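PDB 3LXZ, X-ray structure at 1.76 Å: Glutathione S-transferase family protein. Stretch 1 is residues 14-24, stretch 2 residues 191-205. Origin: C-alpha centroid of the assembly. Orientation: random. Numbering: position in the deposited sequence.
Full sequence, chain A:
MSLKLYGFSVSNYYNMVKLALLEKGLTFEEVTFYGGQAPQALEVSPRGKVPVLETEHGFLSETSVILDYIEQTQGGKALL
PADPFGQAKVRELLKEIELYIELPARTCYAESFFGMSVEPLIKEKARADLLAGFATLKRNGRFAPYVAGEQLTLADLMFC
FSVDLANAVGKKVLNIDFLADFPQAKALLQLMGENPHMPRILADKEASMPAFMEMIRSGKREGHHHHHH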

# COMPACT_ATOMS: atom_id res chain seq x y z
N TYR A 14 12.10 3.28 7.84
CA TYR A 14 12.75 4.52 8.29
C TYR A 14 13.96 4.80 7.40
O TYR A 14 14.17 5.93 6.96
CB TYR A 14 13.17 4.37 9.76
CG TYR A 14 13.97 5.53 10.38
CD1 TYR A 14 13.32 6.63 10.94
CD2 TYR A 14 15.37 5.46 10.48
CE1 TYR A 14 14.05 7.66 11.60
CE2 TYR A 14 16.12 6.51 11.13
CZ TYR A 14 15.46 7.59 11.66
OH TYR A 14 16.18 8.59 12.27
N ASN A 15 14.75 3.75 7.15
CA ASN A 15 15.98 3.93 6.36
C ASN A 15 15.73 4.40 4.93
O ASN A 15 16.52 5.17 4.35
CB ASN A 15 16.88 2.68 6.46
CG ASN A 15 17.60 2.60 7.80
OD1 ASN A 15 17.87 3.63 8.44
ND2 ASN A 15 17.94 1.39 8.22
N MSE A 16 14.59 3.99 4.37
CA MSE A 16 14.15 4.46 3.06
C MSE A 16 13.94 5.97 3.04
O MSE A 16 14.44 6.63 2.14
CB MSE A 16 12.87 3.72 2.64
CG MSE A 16 13.01 2.20 2.36
SE MSE A 16 11.15 1.55 2.21
CE MSE A 16 11.32 -0.31 2.87
N VAL A 17 13.22 6.51 4.02
CA VAL A 17 13.07 7.96 4.08
C VAL A 17 14.41 8.64 4.33
O VAL A 17 14.72 9.65 3.67
CB VAL A 17 12.02 8.38 5.09
CG1 VAL A 17 11.88 9.93 5.09
CG2 VAL A 17 10.66 7.75 4.64
N LYS A 18 15.18 8.11 5.27
CA LYS A 18 16.50 8.66 5.60
C LYS A 18 17.40 8.76 4.37
O LYS A 18 18.02 9.83 4.13
CB LYS A 18 17.12 7.84 6.72
CG LYS A 18 18.51 8.27 7.20
CD LYS A 18 18.78 7.61 8.56
CE LYS A 18 20.19 7.89 9.11
NZ LYS A 18 20.39 7.11 10.36
N LEU A 19 17.45 7.69 3.56
CA LEU A 19 18.25 7.75 2.34
C LEU A 19 17.76 8.84 1.38
O LEU A 19 18.57 9.52 0.76
CB LEU A 19 18.32 6.41 1.63
CG LEU A 19 19.26 6.27 0.43
CD1 LEU A 19 20.69 6.75 0.77
CD2 LEU A 19 19.26 4.81 -0.00
N ALA A 20 16.43 9.00 1.26
CA ALA A 20 15.86 9.99 0.34
C ALA A 20 16.32 11.39 0.78
O ALA A 20 16.75 12.18 -0.05
CB ALA A 20 14.31 9.92 0.34
N LEU A 21 16.23 11.65 2.09
CA LEU A 21 16.61 12.95 2.65
C LEU A 21 18.10 13.20 2.42
O LEU A 21 18.50 14.30 2.06
CB LEU A 21 16.26 13.05 4.14
CG LEU A 21 14.76 13.06 4.47
CD1 LEU A 21 14.50 12.81 5.94
CD2 LEU A 21 14.14 14.37 4.05
N LEU A 22 18.92 12.17 2.64
CA LEU A 22 20.39 12.30 2.45
C LEU A 22 20.75 12.49 0.97
O LEU A 22 21.61 13.32 0.63
CB LEU A 22 21.09 11.08 3.05
CG LEU A 22 21.25 11.01 4.57
CD1 LEU A 22 21.59 9.61 5.01
CD2 LEU A 22 22.30 12.02 5.10
N GLU A 23 20.06 11.76 0.09
CA GLU A 23 20.33 11.80 -1.34
C GLU A 23 20.00 13.20 -1.85
O GLU A 23 20.72 13.77 -2.69
CB GLU A 23 19.51 10.72 -2.06
CG GLU A 23 19.84 10.54 -3.56
CD GLU A 23 21.29 10.06 -3.84
OE1 GLU A 23 21.82 9.22 -3.09
OE2 GLU A 23 21.88 10.52 -4.83
N LYS A 24 18.95 13.78 -1.28
CA LYS A 24 18.49 15.10 -1.64
C LYS A 24 19.25 16.26 -0.94
O LYS A 24 18.96 17.42 -1.20
CB LYS A 24 16.97 15.20 -1.40
CG LYS A 24 16.14 14.43 -2.41
CD LYS A 24 14.63 14.50 -2.10
CE LYS A 24 13.97 15.61 -2.87
NZ LYS A 24 13.83 15.24 -4.32
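Stretch 2 (191-205) LMGENPHMPRILADK

How does stretch 2 lie on stretch 1? Stretch 2 begins in the last part of one helix, a type I turn runs from Asn 195 to Met 198, and a second helix follows the turn and runs on past Lys 205. That second helix runs roughly antiparallel to helix 14-23, at 144° between their N-to-C directions, with the axes 10.6 Å apart at closest approach. The register follows from the reversed direction: Asn 15 lies by Ile 201 (CA to CA 7.0 Å), while Leu 22, a little under two turns on, lies by His 197 (CA to CA 6.7 Å).

What fills the space between the helices? The side chain of Ile 201, m at chi1 and t at chi2, enters the hole formed by Asn 15, Lys 18, Leu 19 and Leu 22. Its CG2 is 3.7 Å from CG of Asn 15, and its CD1 is 3.7 Å from CD1 of Leu 19. The other methyl of Leu 19, CD2, packs 3.7 Å from CE of selenomethionine Met 198. Together the two stretches bury 627 Å².

How are the charges satisfied at the Asp 204 end? Lys 18, extended with every chi in t, brings NZ to 2.7 Å from OD2 of Asp 204 in a hydrogen-bonded salt bridge. The same OD2 takes a second salt bridge from within its own helix, 2.7 Å from NE of Arg 200. The two cations are thus close, NZ of Lys 18 being 4.3 Å from NE of Arg 200, with the shared carboxylate oxygen bonded to both. A water accepts from NZ of Lys 18 (2.9 Å to its O) and donates to OD1 of Asn 15 (2.7 Å from the water O) and to the backbone O of Ile 201 (2.9 Å from the water O), so it joins the helices beside the salt bridge.

What secures the turn at the other end? Asn 195 uses both ends of its amide: OD1 accepts from N of His 197 at 2.7 Å, a capping bond, while ND2 donates to OE1 of Glu 23 at 2.9 Å and 165°. The remaining carboxylate oxygen of Glu 23, OE2, is satisfied elsewhere in the structure. The His 197 ring lies against Leu 22, whose CB sits 4.0 Å from the ring centroid in a CH-pi contact over the face. NE2 of His 197 is 3.4 Å from O of Leu 22, which lies over the ring face, but the angle is too poor for a hydrogen bond.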

# COMPACT_ATOMS: atom_id res chain seq x y z
N LEU A 191 24.71 -2.36 -6.40
CA LEU A 191 24.86 -0.97 -6.83
C LEU A 191 24.36 0.05 -5.78
O LEU A 191 25.04 1.04 -5.47
CB LEU A 191 24.15 -0.75 -8.17
CG LEU A 191 24.27 0.66 -8.75
CD1 LEU A 191 25.73 1.10 -8.92
CD2 LEU A 191 23.55 0.79 -10.09
N MSE A 192 23.16 -0.20 -5.25
CA MSE A 192 22.59 0.61 -4.18
C MSE A 192 23.48 0.48 -2.95
O MSE A 192 23.59 1.40 -2.17
CB MSE A 192 21.16 0.13 -3.83
CG MSE A 192 20.07 0.35 -4.91
SE MSE A 192 19.97 2.18 -5.52
CE MSE A 192 19.23 3.03 -3.93
N GLY A 193 24.13 -0.68 -2.79
CA GLY A 193 25.08 -0.90 -1.65
C GLY A 193 26.29 0.04 -1.66
O GLY A 193 26.91 0.29 -0.60
N GLU A 194 26.56 0.59 -2.84
CA GLU A 194 27.68 1.50 -3.10
C GLU A 194 27.27 2.98 -3.07
O GLU A 194 28.08 3.87 -3.33
CB GLU A 194 28.34 1.14 -4.44
CG GLU A 194 29.02 -0.23 -4.43
CD GLU A 194 30.16 -0.30 -3.38
OE1 GLU A 194 31.06 0.57 -3.41
OE2 GLU A 194 30.14 -1.22 -2.52
N ASN A 195 26.01 3.26 -2.73
CA ASN A 195 25.57 4.64 -2.58
C ASN A 195 26.40 5.30 -1.48
O ASN A 195 26.65 4.68 -0.44
CB ASN A 195 24.08 4.66 -2.21
CG ASN A 195 23.57 6.05 -1.99
OD1 ASN A 195 23.88 6.70 -0.98
ND2 ASN A 195 22.76 6.52 -2.91
N PRO A 196 26.86 6.53 -1.71
CA PRO A 196 27.75 7.23 -0.77
C PRO A 196 27.16 7.45 0.63
O PRO A 196 27.91 7.69 1.57
CB PRO A 196 27.99 8.60 -1.44
CG PRO A 196 27.10 8.65 -2.63
CD PRO A 196 26.73 7.25 -2.99
N HIS A 197 25.83 7.37 0.75
CA HIS A 197 25.17 7.60 2.04
C HIS A 197 24.93 6.30 2.79
O HIS A 197 24.53 6.32 3.96
CB HIS A 197 23.86 8.40 1.86
CG HIS A 197 24.05 9.69 1.12
ND1 HIS A 197 24.59 10.81 1.70
CD2 HIS A 197 23.76 10.03 -0.16
CE1 HIS A 197 24.64 11.79 0.81
NE2 HIS A 197 24.14 11.34 -0.33
N MSE A 198 25.19 5.16 2.13
CA MSE A 198 24.93 3.87 2.73
C MSE A 198 25.82 3.61 3.96
O MSE A 198 25.32 3.10 4.97
CB MSE A 198 25.01 2.74 1.69
CG MSE A 198 24.45 1.44 2.13
SE MSE A 198 22.50 1.55 2.49
CE MSE A 198 21.93 2.32 0.84
N PRO A 199 27.14 3.97 3.90
CA PRO A 199 27.92 3.72 5.12
C PRO A 199 27.30 4.34 6.40
O PRO A 199 27.24 3.67 7.43
CB PRO A 199 29.31 4.32 4.79
CG PRO A 199 29.42 4.15 3.27
CD PRO A 199 27.99 4.34 2.75
N ARG A 200 26.84 5.59 6.31
CA ARG A 200 26.17 6.27 7.42
C ARG A 200 24.88 5.56 7.87
O ARG A 200 24.64 5.38 9.06
CB ARG A 200 25.89 7.72 7.03
CG ARG A 200 24.66 8.35 7.68
CD ARG A 200 25.00 9.18 8.90
NE ARG A 200 23.78 9.64 9.58
CZ ARG A 200 23.20 10.83 9.42
NH1 ARG A 200 23.72 11.75 8.59
NH2 ARG A 200 22.09 11.11 10.10
N ILE A 201 24.07 5.11 6.92
CA ILE A 201 22.87 4.36 7.26
C ILE A 201 23.18 3.08 7.99
O ILE A 201 22.56 2.76 9.01
CB ILE A 201 21.99 4.13 6.02
CG1 ILE A 201 21.27 5.42 5.72
CG2 ILE A 201 20.97 3.04 6.32
CD1 ILE A 201 20.85 5.57 4.26
N LEU A 202 24.16 2.33 7.50
CA LEU A 202 24.48 1.08 8.11
C LEU A 202 25.20 1.22 9.46
O LEU A 202 25.02 0.40 10.35
CB LEU A 202 25.28 0.19 7.15
CG LEU A 202 24.57 -0.14 5.83
CD1 LEU A 202 25.51 -0.98 5.00
CD2 LEU A 202 23.24 -0.89 6.10
N ALA A 203 25.99 2.28 9.60
CA ALA A 203 26.70 2.59 10.85
C ALA A 203 25.69 2.97 11.94
O ALA A 203 25.77 2.46 13.08
CB ALA A 203 27.73 3.75 10.63
N ASP A 204 24.73 3.83 11.58
CA ASP A 204 23.67 4.23 12.51
C ASP A 204 22.83 3.03 12.90
O ASP A 204 22.51 2.84 14.07
CB ASP A 204 22.79 5.34 11.95
CG ASP A 204 23.52 6.70 11.83
OD1 ASP A 204 24.68 6.84 12.33
OD2 ASP A 204 22.94 7.62 11.19
N LYS A 205 22.49 2.19 11.92
CA LYS A 205 21.80 0.95 12.23
C LYS A 205 22.54 0.11 13.28
O LYS A 205 21.94 -0.32 14.29
CB LYS A 205 21.51 0.15 10.95
CG LYS A 205 20.90 -1.25 11.21
CD LYS A 205 20.46 -1.95 9.90
CE LYS A 205 19.74 -3.27 10.23
NZ LYS A 205 19.46 -4.23 9.07
O HOH W 1 20.25 4.36 9.52